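Local atomic coordinates of aminotransferase, class I (Staphylococcus aureus, PDB entry 2O1B), a protein that probably catalyses the reversible transfer of an amino group between amino acids and oxo acids, as an aspartate-type class I aminotransferase that uses pyridoxal-5'-phosphate. Residues A[144-149]-A[218-223]; A[368-373]-A[377-382]; A[114-119]-A[277-282]. All coordinates share one frame; numbering follows the deposited sequence.

Read from the N terminus, the chain first lays down 114-119, where strand 112-115 turns into helix 118-129, and completes contact 3 only at 277-282, near the end of helix 269-282. Within that long excursion 144-149 and 218-223 meet as contact 1, so the smaller loop is enclosed by the larger. Contact 2 follows later as a short hairpin-like loop from 368-373 to 377-382. Contacts 1 and 3 both reach the seven-stranded mixed sheet and serve opposite ends of the cofactor, ring nitrogen and phosphate. Contact 2 belongs to the antiparallel C-terminal sheet, yet touches contact 1 where Thr144 packs on Pro369 and Phe370.

Contact 1: A[144-149]-A[218-223]; sequences TDYLAG and VHDFAY. With PLP (pyridoxal-5'-phosphate), chain B.
The Tyr146 ring has Asp220 OD1 at its edge, in the ring plane, and the ring of Tyr186 stacked on it. The carboxylate that carries OD1 is itself twisted 61° out of the tyrosine plane. On the cofactor side, Ala222 CB lies over one face of the pyridine ring, 3.6 Å from PLP C2, while Tyr223 CE1 comes within 3.0 Å of PLP O3. The central hydrogen bond runs from Tyr146 OH to Asp220 OD1 and is very short, at 2.5 Å. The same OD1 makes an equally close approach to PLP N1, 2.5 Å, and one carboxylate oxygen thus faces both phenol and pyridine nitrogen; the exact lengths are doubtful at 1.95 Å resolution. With chi1 at -176°, CG of Asp220 points away from the backbone N, which carries the carboxylate to the cofactor nitrogen. Its other oxygen, OD2, accepts a weak bond from Ala222 N at 3.4 Å. An aspartate facing the ring nitrogen is characteristic of fold type I PLP enzymes, and Tyr146, itself hydrogen-bonded to Thr188, acts here as a second-shell partner. Tyr146 belongs to helix 146-152 and Asp220 to strand 216-220, which runs between strands 182-187 and 245-250; Leu122 of helix 118-129 packs against both side chains.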
loop_
_atom_site.group_PDB
_atom_site.type_symbol
_atom_site.label_atom_id
_atom_site.label_comp_id
_atom_site.label_asym_id
_atom_site.label_seq_id
_atom_site.Cartn_x
_atom_site.Cartn_y
_atom_site.Cartn_z
ATOM N N THR A 144 9.502 3.852 -15.524
ATOM C CA THR A 144 8.989 2.528 -15.880
ATOM C C THR A 144 7.621 2.194 -15.274
ATOM O O THR A 144 6.836 1.458 -15.867
ATOM C CB THR A 144 9.980 1.434 -15.416
ATOM O OG1 THR A 144 10.366 1.692 -14.056
ATOM C CG2 THR A 144 11.217 1.435 -16.295
ATOM N N ASP A 145 7.349 2.725 -14.086
ATOM C CA ASP A 145 6.212 2.262 -13.282
ATOM C C ASP A 145 4.825 2.832 -13.630
ATOM O O ASP A 145 3.806 2.272 -13.225
ATOM C CB ASP A 145 6.524 2.441 -11.792
ATOM C CG ASP A 145 7.662 1.554 -11.330
ATOM O OD1 ASP A 145 8.095 0.691 -12.119
ATOM O OD2 ASP A 145 8.135 1.711 -10.184
ATOM N N TYR A 146 4.782 3.916 -14.402
ATOM C CA TYR A 146 3.508 4.574 -14.713
ATOM C C TYR A 146 2.587 3.669 -15.517
ATOM O O TYR A 146 1.391 3.648 -15.279
ATOM C CB TYR A 146 3.704 5.877 -15.490
ATOM C CG TYR A 146 4.693 6.849 -14.892
ATOM C CD1 TYR A 146 4.866 6.945 -13.502
ATOM C CD2 TYR A 146 5.428 7.695 -15.714
ATOM C CE1 TYR A 146 5.789 7.854 -12.943
ATOM C CE2 TYR A 146 6.335 8.608 -15.180
ATOM C CZ TYR A 146 6.516 8.678 -13.801
ATOM O OH TYR A 146 7.411 9.582 -13.298
ATOM N N LEU A 147 3.161 2.912 -16.445
ATOM C CA LEU A 147 2.391 2.129 -17.416
ATOM C C LEU A 147 1.402 1.206 -16.705
ATOM O O LEU A 147 0.251 1.079 -17.128
ATOM C CB LEU A 147 3.336 1.303 -18.299
ATOM C CG LEU A 147 3.022 0.886 -19.741
ATOM C CD1 LEU A 147 3.753 -0.403 -20.088
ATOM C CD2 LEU A 147 1.554 0.761 -20.064
ATOM N N ALA A 148 1.866 0.556 -15.643
ATOM C CA ALA A 148 1.038 -0.356 -14.858
ATOM C C ALA A 148 -0.228 0.325 -14.331
ATOM O O ALA A 148 -1.330 -0.234 -14.439
ATOM C CB ALA A 148 1.847 -0.947 -13.693
ATOM N N GLY A 149 -0.057 1.519 -13.758
ATOM C CA GLY A 149 -1.175 2.332 -13.263
ATOM C C GLY A 149 -2.220 2.599 -14.338
ATOM O O GLY A 149 -3.419 2.370 -14.128
ATOM N N VAL A 218 0.227 14.970 -13.637
ATOM C CA VAL A 218 0.875 14.451 -12.445
ATOM C C VAL A 218 2.349 14.673 -12.649
ATOM O O VAL A 218 2.929 14.124 -13.576
ATOM C CB VAL A 218 0.653 12.934 -12.259
ATOM C CG1 VAL A 218 1.394 12.437 -11.006
ATOM C CG2 VAL A 218 -0.816 12.631 -12.156
ATOM N N HIS A 219 2.957 15.481 -11.790
ATOM C CA HIS A 219 4.393 15.682 -11.868
ATOM C C HIS A 219 5.100 14.863 -10.794
ATOM O O HIS A 219 4.826 15.033 -9.611
ATOM C CB HIS A 219 4.772 17.171 -11.774
ATOM C CG HIS A 219 6.252 17.409 -11.794
ATOM N ND1 HIS A 219 7.067 16.928 -12.798
ATOM C CD2 HIS A 219 7.067 18.046 -10.921
ATOM C CE1 HIS A 219 8.320 17.258 -12.538
ATOM N NE2 HIS A 219 8.348 17.936 -11.406
ATOM N N ASP A 220 5.993 13.972 -11.236
ATOM C CA ASP A 220 6.751 13.055 -10.372
ATOM C C ASP A 220 8.075 13.707 -9.979
ATOM O O ASP A 220 9.024 13.760 -10.765
ATOM C CB ASP A 220 6.987 11.746 -11.133
ATOM C CG ASP A 220 7.672 10.661 -10.309
ATOM O OD1 ASP A 220 7.757 9.509 -10.835
ATOM O OD2 ASP A 220 8.120 10.930 -9.162
ATOM N N PHE A 221 8.130 14.192 -8.746
ATOM C CA PHE A 221 9.212 15.050 -8.253
ATOM C C PHE A 221 10.179 14.282 -7.346
ATOM O O PHE A 221 10.795 14.859 -6.437
ATOM C CB PHE A 221 8.572 16.199 -7.471
ATOM C CG PHE A 221 9.339 17.502 -7.505
ATOM C CD1 PHE A 221 10.264 17.779 -8.497
ATOM C CD2 PHE A 221 9.097 18.465 -6.527
ATOM C CE1 PHE A 221 10.949 18.995 -8.515
ATOM C CE2 PHE A 221 9.777 19.682 -6.530
ATOM C CZ PHE A 221 10.706 19.944 -7.533
ATOM N N ALA A 222 10.312 12.981 -7.604
ATOM C CA ALA A 222 11.207 12.088 -6.839
ATOM C C ALA A 222 12.625 12.616 -6.669
ATOM O O ALA A 222 13.261 12.383 -5.622
ATOM C CB ALA A 222 11.243 10.719 -7.484
ATOM N N TYR A 223 13.124 13.320 -7.692
ATOM C CA TYR A 223 14.486 13.866 -7.664
ATOM C C TYR A 223 14.543 15.368 -7.462
ATOM O O TYR A 223 15.527 16.008 -7.821
ATOM C CB TYR A 223 15.274 13.429 -8.903
ATOM C CG TYR A 223 15.613 11.959 -8.849
ATOM C CD1 TYR A 223 14.971 11.047 -9.683
ATOM C CD2 TYR A 223 16.542 11.476 -7.922
ATOM C CE1 TYR A 223 15.270 9.690 -9.617
ATOM C CE2 TYR A 223 16.849 10.126 -7.851
ATOM C CZ TYR A 223 16.210 9.243 -8.697
ATOM O OH TYR A 223 16.515 7.900 -8.621
HETATM N N1 PLP B . 9.438 8.098 -9.571
HETATM C C2 PLP B . 10.757 8.199 -9.970
HETATM C C2A PLP B . 11.102 9.047 -11.163
HETATM C C3 PLP B . 11.736 7.535 -9.227
HETATM O O3 PLP B . 13.053 7.607 -9.578
HETATM C C4 PLP B . 11.374 6.776 -8.105
HETATM C C4A PLP B . 12.420 6.556 -7.053
HETATM C C5 PLP B . 10.034 6.670 -7.725
HETATM C C6 PLP B . 9.064 7.338 -8.473
HETATM C C5A PLP B . 9.609 5.829 -6.529
HETATM O O4P PLP B . 9.929 6.437 -5.292
HETATM P P PLP B . 9.412 5.800 -3.899
HETATM O O1P PLP B . 10.589 5.167 -3.175
HETATM O O2P PLP B . 8.367 4.771 -4.238
HETATM O O3P PLP B . 8.848 6.925 -3.079
#

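Contact 2: A[368-373]-A[377-382]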
loop_
_atom_site.group_PDB
_atom_site.type_symbol
_atom_site.label_atom_id
_atom_site.label_comp_id
_atom_site.label_asym_id
_atom_site.label_seq_id
_atom_site.Cartn_x
_atom_site.Cartn_y
_atom_site.Cartn_z
ATOM N N LYS A 368 15.812 0.378 -22.718
ATOM C CA LYS A 368 14.588 -0.156 -23.349
ATOM C C LYS A 368 13.306 -0.017 -22.512
ATOM O O LYS A 368 12.339 0.564 -22.993
ATOM C CB LYS A 368 14.758 -1.596 -23.852
ATOM C CG LYS A 368 13.472 -2.181 -24.462
ATOM C CD LYS A 368 13.763 -3.276 -25.475
ATOM C CE LYS A 368 12.493 -3.995 -25.927
ATOM N NZ LYS A 368 11.445 -3.040 -26.386
ATOM N N PRO A 369 13.292 -0.555 -21.272
ATOM C CA PRO A 369 12.109 -0.416 -20.421
ATOM C C PRO A 369 11.674 1.029 -20.141
ATOM O O PRO A 369 10.551 1.246 -19.708
ATOM C CB PRO A 369 12.524 -1.108 -19.112
ATOM C CG PRO A 369 13.992 -1.187 -19.154
ATOM C CD PRO A 369 14.347 -1.329 -20.594
ATOM N N PHE A 370 12.543 2.003 -20.391
ATOM C CA PHE A 370 12.189 3.416 -20.221
ATOM C C PHE A 370 11.468 3.980 -21.450
ATOM O O PHE A 370 10.966 5.111 -21.437
ATOM C CB PHE A 370 13.435 4.227 -19.884
ATOM C CG PHE A 370 14.117 3.784 -18.618
ATOM C CD1 PHE A 370 13.619 4.166 -17.381
ATOM C CD2 PHE A 370 15.255 2.974 -18.669
ATOM C CE1 PHE A 370 14.236 3.758 -16.209
ATOM C CE2 PHE A 370 15.890 2.567 -17.499
ATOM C CZ PHE A 370 15.381 2.952 -16.270
ATOM N N GLY A 371 11.386 3.163 -22.493
ATOM C CA GLY A 371 10.664 3.505 -23.709
ATOM C C GLY A 371 11.498 3.259 -24.949
ATOM O O GLY A 371 12.716 3.042 -24.852
ATOM N N GLU A 372 10.815 3.286 -26.101
ATOM C CA GLU A 372 11.395 3.178 -27.439
ATOM C C GLU A 372 12.608 4.096 -27.636
ATOM O O GLU A 372 13.605 3.705 -28.247
ATOM C CB GLU A 372 10.313 3.528 -28.474
ATOM C CG GLU A 372 10.381 2.777 -29.804
ATOM C CD GLU A 372 9.139 3.000 -30.665
ATOM O OE1 GLU A 372 8.155 3.573 -30.150
ATOM O OE2 GLU A 372 9.138 2.603 -31.856
ATOM N N ASN A 373 12.511 5.315 -27.115
ATOM C CA ASN A 373 13.561 6.320 -27.240
ATOM C C ASN A 373 14.790 6.029 -26.381
ATOM O O ASN A 373 15.790 6.740 -26.476
ATOM C CB ASN A 373 13.022 7.714 -26.928
ATOM C CG ASN A 373 12.073 8.213 -27.982
ATOM O OD1 ASN A 373 12.092 7.739 -29.125
ATOM N ND2 ASN A 373 11.224 9.164 -27.611
ATOM N N TYR A 377 20.441 3.699 -25.446
ATOM C CA TYR A 377 21.088 4.277 -24.277
ATOM C C TYR A 377 21.063 3.301 -23.119
ATOM O O TYR A 377 20.259 2.383 -23.093
ATOM C CB TYR A 377 20.354 5.514 -23.789
ATOM C CG TYR A 377 20.420 6.708 -24.687
ATOM C CD1 TYR A 377 21.360 7.709 -24.467
ATOM C CD2 TYR A 377 19.538 6.843 -25.755
ATOM C CE1 TYR A 377 21.430 8.811 -25.294
ATOM C CE2 TYR A 377 19.595 7.949 -26.581
ATOM C CZ TYR A 377 20.546 8.925 -26.344
ATOM O OH TYR A 377 20.601 10.035 -27.161
ATOM N N VAL A 378 21.931 3.543 -22.152
ATOM C CA VAL A 378 21.875 2.857 -20.879
ATOM C C VAL A 378 21.914 3.892 -19.760
ATOM O O VAL A 378 22.480 4.978 -19.933
ATOM C CB VAL A 378 23.008 1.807 -20.726
ATOM C CG1 VAL A 378 22.852 0.697 -21.775
ATOM C CG2 VAL A 378 24.389 2.466 -20.826
ATOM N N ARG A 379 21.293 3.552 -18.631
ATOM C CA ARG A 379 21.272 4.412 -17.457
ATOM C C ARG A 379 22.308 3.940 -16.441
ATOM O O ARG A 379 22.392 2.748 -16.114
ATOM C CB ARG A 379 19.873 4.399 -16.834
ATOM C CG ARG A 379 19.598 5.525 -15.840
ATOM C CD ARG A 379 18.328 5.225 -15.036
ATOM N NE ARG A 379 18.529 4.098 -14.122
ATOM C CZ ARG A 379 17.601 3.593 -13.306
ATOM N NH1 ARG A 379 16.375 4.115 -13.254
ATOM N NH2 ARG A 379 17.905 2.569 -12.520
ATOM N N ILE A 380 23.092 4.881 -15.947
ATOM C CA ILE A 380 24.227 4.575 -15.085
ATOM C C ILE A 380 24.047 5.319 -13.774
ATOM O O ILE A 380 23.991 6.552 -13.755
ATOM C CB ILE A 380 25.551 4.970 -15.770
ATOM C CG1 ILE A 380 25.856 3.987 -16.917
ATOM C CG2 ILE A 380 26.695 5.043 -14.759
ATOM C CD1 ILE A 380 27.061 4.354 -17.755
ATOM N N SER A 381 23.926 4.566 -12.687
ATOM C CA SER A 381 23.710 5.157 -11.367
ATOM C C SER A 381 25.012 5.589 -10.716
ATOM O O SER A 381 25.958 4.806 -10.617
ATOM C CB SER A 381 22.998 4.175 -10.454
ATOM O OG SER A 381 22.875 4.708 -9.139
ATOM N N LEU A 382 25.042 6.836 -10.259
ATOM C CA LEU A 382 26.204 7.371 -9.561
ATOM C C LEU A 382 26.078 7.149 -8.048
ATOM O O LEU A 382 26.843 7.697 -7.264
ATOM C CB LEU A 382 26.376 8.858 -9.887
ATOM C CG LEU A 382 26.595 9.241 -11.357
ATOM C CD1 LEU A 382 26.139 10.674 -11.606
ATOM C CD2 LEU A 382 28.042 9.046 -11.777
#
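Arg379 NH1 is hydrogen-bonded to Asn192 OD1, and Phe370 meets the same nitrogen, with Phe370 CZ 3.4 Å from Arg379 NH1. Phe370 CE1 follows at 3.7 Å from Arg379 NH1, and Phe370 CZ also sits 3.8 Å from the central carbon, Arg379 CZ. The ring atom CZ lies over one face of the guanidinium, but the two planes are 48° apart, so the groups do not stack in parallel. Arg379 leaves its strand with CG anti to the backbone N and then bends at chi3 (69°), which brings the guanidinium to the CZ atom of Phe370, the two side chains crossing at about a right angle. Pro193 packs against both side chains, and NH2 has a weak hydrogen bond to Ala53 O.

The contact joins the irregular, partly 3-10 loop 368-373 to strand 377-381, which pairs antiparallel with strand 365-366 in the C-terminal sheet. Class I aminotransferases carry an arginine that receives the substrate's alpha-carboxylate; Arg379 is consistent with that role, since its side chain is about 6 Å from PLP and its partner Asn192 also bonds the cofactor.

The loop itself is tightened by the backbone bond from Gly371 N to Lys368 O, 2.8 Å long, and Phe370 is further tied through its backbone to Gly142. Nearer the turn, Asn373 O approaches the Tyr377 ring obliquely, 3.8 Å from Tyr377 CD2. That ring stacks on Trp340 of the adjacent strand 338-342, while the Asn373 amide nitrogen ND2 is bonded to Asp140 O at the end of strand 135-140.

Contact 3: A[114-119]-A[277-282]. With PLP (pyridoxal-5'-phosphate), chain B.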
loop_
_atom_site.group_PDB
_atom_site.type_symbol
_atom_site.label_atom_id
_atom_site.label_comp_id
_atom_site.label_asym_id
_atom_site.label_seq_id
_atom_site.Cartn_x
_atom_site.Cartn_y
_atom_site.Cartn_z
ATOM N N ILE A 114 -1.007 11.980 1.961
ATOM C CA ILE A 114 0.164 11.192 2.321
ATOM C C ILE A 114 0.205 9.887 1.527
ATOM O O ILE A 114 -0.833 9.259 1.326
ATOM C CB ILE A 114 0.149 10.887 3.829
ATOM C CG1 ILE A 114 0.516 12.146 4.610
ATOM C CG2 ILE A 114 1.157 9.835 4.179
ATOM C CD1 ILE A 114 -0.637 12.833 5.252
ATOM N N LEU A 115 1.403 9.493 1.079
ATOM C CA LEU A 115 1.578 8.290 0.245
ATOM C C LEU A 115 2.457 7.238 0.909
ATOM O O LEU A 115 3.421 7.572 1.589
ATOM C CB LEU A 115 2.141 8.647 -1.143
ATOM C CG LEU A 115 1.361 9.647 -2.012
ATOM C CD1 LEU A 115 2.114 9.989 -3.292
ATOM C CD2 LEU A 115 -0.039 9.140 -2.329
ATOM N N TYR A 116 2.122 5.969 0.686
ATOM C CA TYR A 116 2.858 4.834 1.246
ATOM C C TYR A 116 4.023 4.479 0.312
ATOM O O TYR A 116 4.062 3.388 -0.275
ATOM C CB TYR A 116 1.917 3.637 1.406
ATOM C CG TYR A 116 0.686 3.942 2.230
ATOM C CD1 TYR A 116 0.671 3.701 3.599
ATOM C CD2 TYR A 116 -0.465 4.479 1.640
ATOM C CE1 TYR A 116 -0.458 3.982 4.369
ATOM C CE2 TYR A 116 -1.600 4.768 2.401
ATOM C CZ TYR A 116 -1.586 4.521 3.767
ATOM O OH TYR A 116 -2.697 4.790 4.538
ATOM N N GLY A 117 4.959 5.416 0.184
ATOM C CA GLY A 117 5.947 5.410 -0.890
ATOM C C GLY A 117 5.251 5.944 -2.122
ATOM O O GLY A 117 4.093 5.604 -2.366
ATOM N N THR A 118 5.946 6.766 -2.908
ATOM C CA THR A 118 5.319 7.432 -4.054
ATOM C C THR A 118 4.900 6.487 -5.167
ATOM O O THR A 118 3.946 6.779 -5.885
ATOM C CB THR A 118 6.177 8.582 -4.655
ATOM O OG1 THR A 118 7.406 8.080 -5.210
ATOM C CG2 THR A 118 6.467 9.629 -3.598
ATOM N N LYS A 119 5.607 5.367 -5.321
ATOM C CA LYS A 119 5.237 4.381 -6.335
ATOM C C LYS A 119 3.751 4.022 -6.202
ATOM O O LYS A 119 2.999 4.031 -7.183
ATOM C CB LYS A 119 6.127 3.137 -6.248
ATOM C CG LYS A 119 5.827 2.094 -7.329
ATOM C CD LYS A 119 6.592 0.800 -7.103
ATOM C CE LYS A 119 6.218 -0.238 -8.172
ATOM N NZ LYS A 119 7.223 -1.342 -8.238
ATOM N N LYS A 277 -9.765 9.470 -1.135
ATOM C CA LYS A 277 -10.851 8.496 -1.110
ATOM C C LYS A 277 -10.357 7.077 -1.448
ATOM O O LYS A 277 -10.732 6.095 -0.799
ATOM C CB LYS A 277 -11.986 8.899 -2.056
ATOM C CG LYS A 277 -13.225 8.079 -1.817
ATOM C CD LYS A 277 -14.279 8.293 -2.866
ATOM C CE LYS A 277 -15.253 7.132 -2.853
ATOM N NZ LYS A 277 -15.661 6.753 -1.470
ATOM N N TYR A 278 -9.514 6.972 -2.464
ATOM C CA TYR A 278 -8.985 5.676 -2.866
ATOM C C TYR A 278 -8.241 5.020 -1.710
ATOM O O TYR A 278 -8.397 3.821 -1.466
ATOM C CB TYR A 278 -8.036 5.844 -4.048
ATOM C CG TYR A 278 -7.393 4.555 -4.515
ATOM C CD1 TYR A 278 -6.081 4.237 -4.162
ATOM C CD2 TYR A 278 -8.100 3.653 -5.305
ATOM C CE1 TYR A 278 -5.487 3.059 -4.604
ATOM C CE2 TYR A 278 -7.515 2.469 -5.737
ATOM C CZ TYR A 278 -6.213 2.182 -5.388
ATOM O OH TYR A 278 -5.642 1.014 -5.834
ATOM N N GLN A 279 -7.452 5.815 -0.996
ATOM C CA GLN A 279 -6.656 5.295 0.109
ATOM C C GLN A 279 -7.468 4.937 1.369
ATOM O O GLN A 279 -6.991 4.171 2.199
ATOM C CB GLN A 279 -5.458 6.211 0.404
ATOM C CG GLN A 279 -4.491 6.277 -0.797
ATOM C CD GLN A 279 -3.158 6.961 -0.541
ATOM O OE1 GLN A 279 -2.202 6.749 -1.300
ATOM N NE2 GLN A 279 -3.085 7.806 0.494
ATOM N N THR A 280 -8.688 5.460 1.512
ATOM C CA THR A 280 -9.554 5.003 2.621
ATOM C C THR A 280 -10.061 3.578 2.341
ATOM O O THR A 280 -10.387 2.826 3.268
ATOM C CB THR A 280 -10.789 5.901 2.864
ATOM O OG1 THR A 280 -11.723 5.716 1.799
ATOM C CG2 THR A 280 -10.411 7.373 2.963
ATOM N N HIS A 281 -10.142 3.223 1.063
ATOM C CA HIS A 281 -10.580 1.877 0.656
ATOM C C HIS A 281 -9.485 0.812 0.569
ATOM O O HIS A 281 -9.769 -0.377 0.722
ATOM C CB HIS A 281 -11.283 1.931 -0.697
ATOM C CG HIS A 281 -12.444 2.869 -0.732
ATOM N ND1 HIS A 281 -12.560 3.870 -1.674
ATOM C CD2 HIS A 281 -13.536 2.966 0.064
ATOM C CE1 HIS A 281 -13.684 4.533 -1.463
ATOM N NE2 HIS A 281 -14.290 4.012 -0.411
ATOM N N THR A 282 -8.250 1.233 0.295
ATOM C CA THR A 282 -7.148 0.296 0.051
ATOM C C THR A 282 -6.186 0.273 1.235
ATOM O O THR A 282 -5.272 -0.547 1.293
ATOM C CB THR A 282 -6.409 0.631 -1.253
ATOM O OG1 THR A 282 -5.977 1.990 -1.217
ATOM C CG2 THR A 282 -7.353 0.455 -2.464
HETATM N N1 PLP B . 9.438 8.098 -9.571
HETATM C C2 PLP B . 10.757 8.199 -9.970
HETATM C C2A PLP B . 11.102 9.047 -11.163
HETATM C C3 PLP B . 11.736 7.535 -9.227
HETATM O O3 PLP B . 13.053 7.607 -9.578
HETATM C C4 PLP B . 11.374 6.776 -8.105
HETATM C C4A PLP B . 12.420 6.556 -7.053
HETATM C C5 PLP B . 10.034 6.670 -7.725
HETATM C C6 PLP B . 9.064 7.338 -8.473
HETATM C C5A PLP B . 9.609 5.829 -6.529
HETATM O O4P PLP B . 9.929 6.437 -5.292
HETATM P P PLP B . 9.412 5.800 -3.899
HETATM O O1P PLP B . 10.589 5.167 -3.175
HETATM O O2P PLP B . 8.367 4.771 -4.238
HETATM O O3P PLP B . 8.848 6.925 -3.079
HETATM O O HOH W 1 0.132 5.585 -1.531
#
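The phosphate cup of PLP begins at the turn from strand 112-115 into helix 118-129, and Gln279 of helix 269-282 is hydrogen-bonded to Ile114 on the strand side of that turn. Gln279 NE2 donates to Ile114 O at 2.8 Å; the bond is nearly straight (169° at the hydrogen), lies in the amide plane and meets the carbonyl almost end-on. The other amide atom, OE1, accepts from a water at 2.6 Å, and that water takes the N-H of Tyr116. Both ends of the amide are thereby committed, which should fix its flip. Leu115 CD2 touches Gln279 OE1 at 3.4 Å, and the Tyr116 ring slides past the amide with the planes 60° apart. Tyr116 centres an inverse gamma turn, beyond which Thr118 N reaches PLP O3P at 2.9 Å and Lys119 N reaches PLP O2P at 3.0 Å: two backbone N-H groups at the turn into helix 118-129 bind the phosphate, as in related PLP enzymes. Strand 112-115 is an outermost strand of the mixed sheet within this chain, antiparallel to strand 263-267. Helix 269-282 lies next to it, its Tyr278 packing on helix 118-129 and on Tyr278 of the second subunit, and Lys119 NZ is hydrogen-bonded to Thr280 O of that subunit.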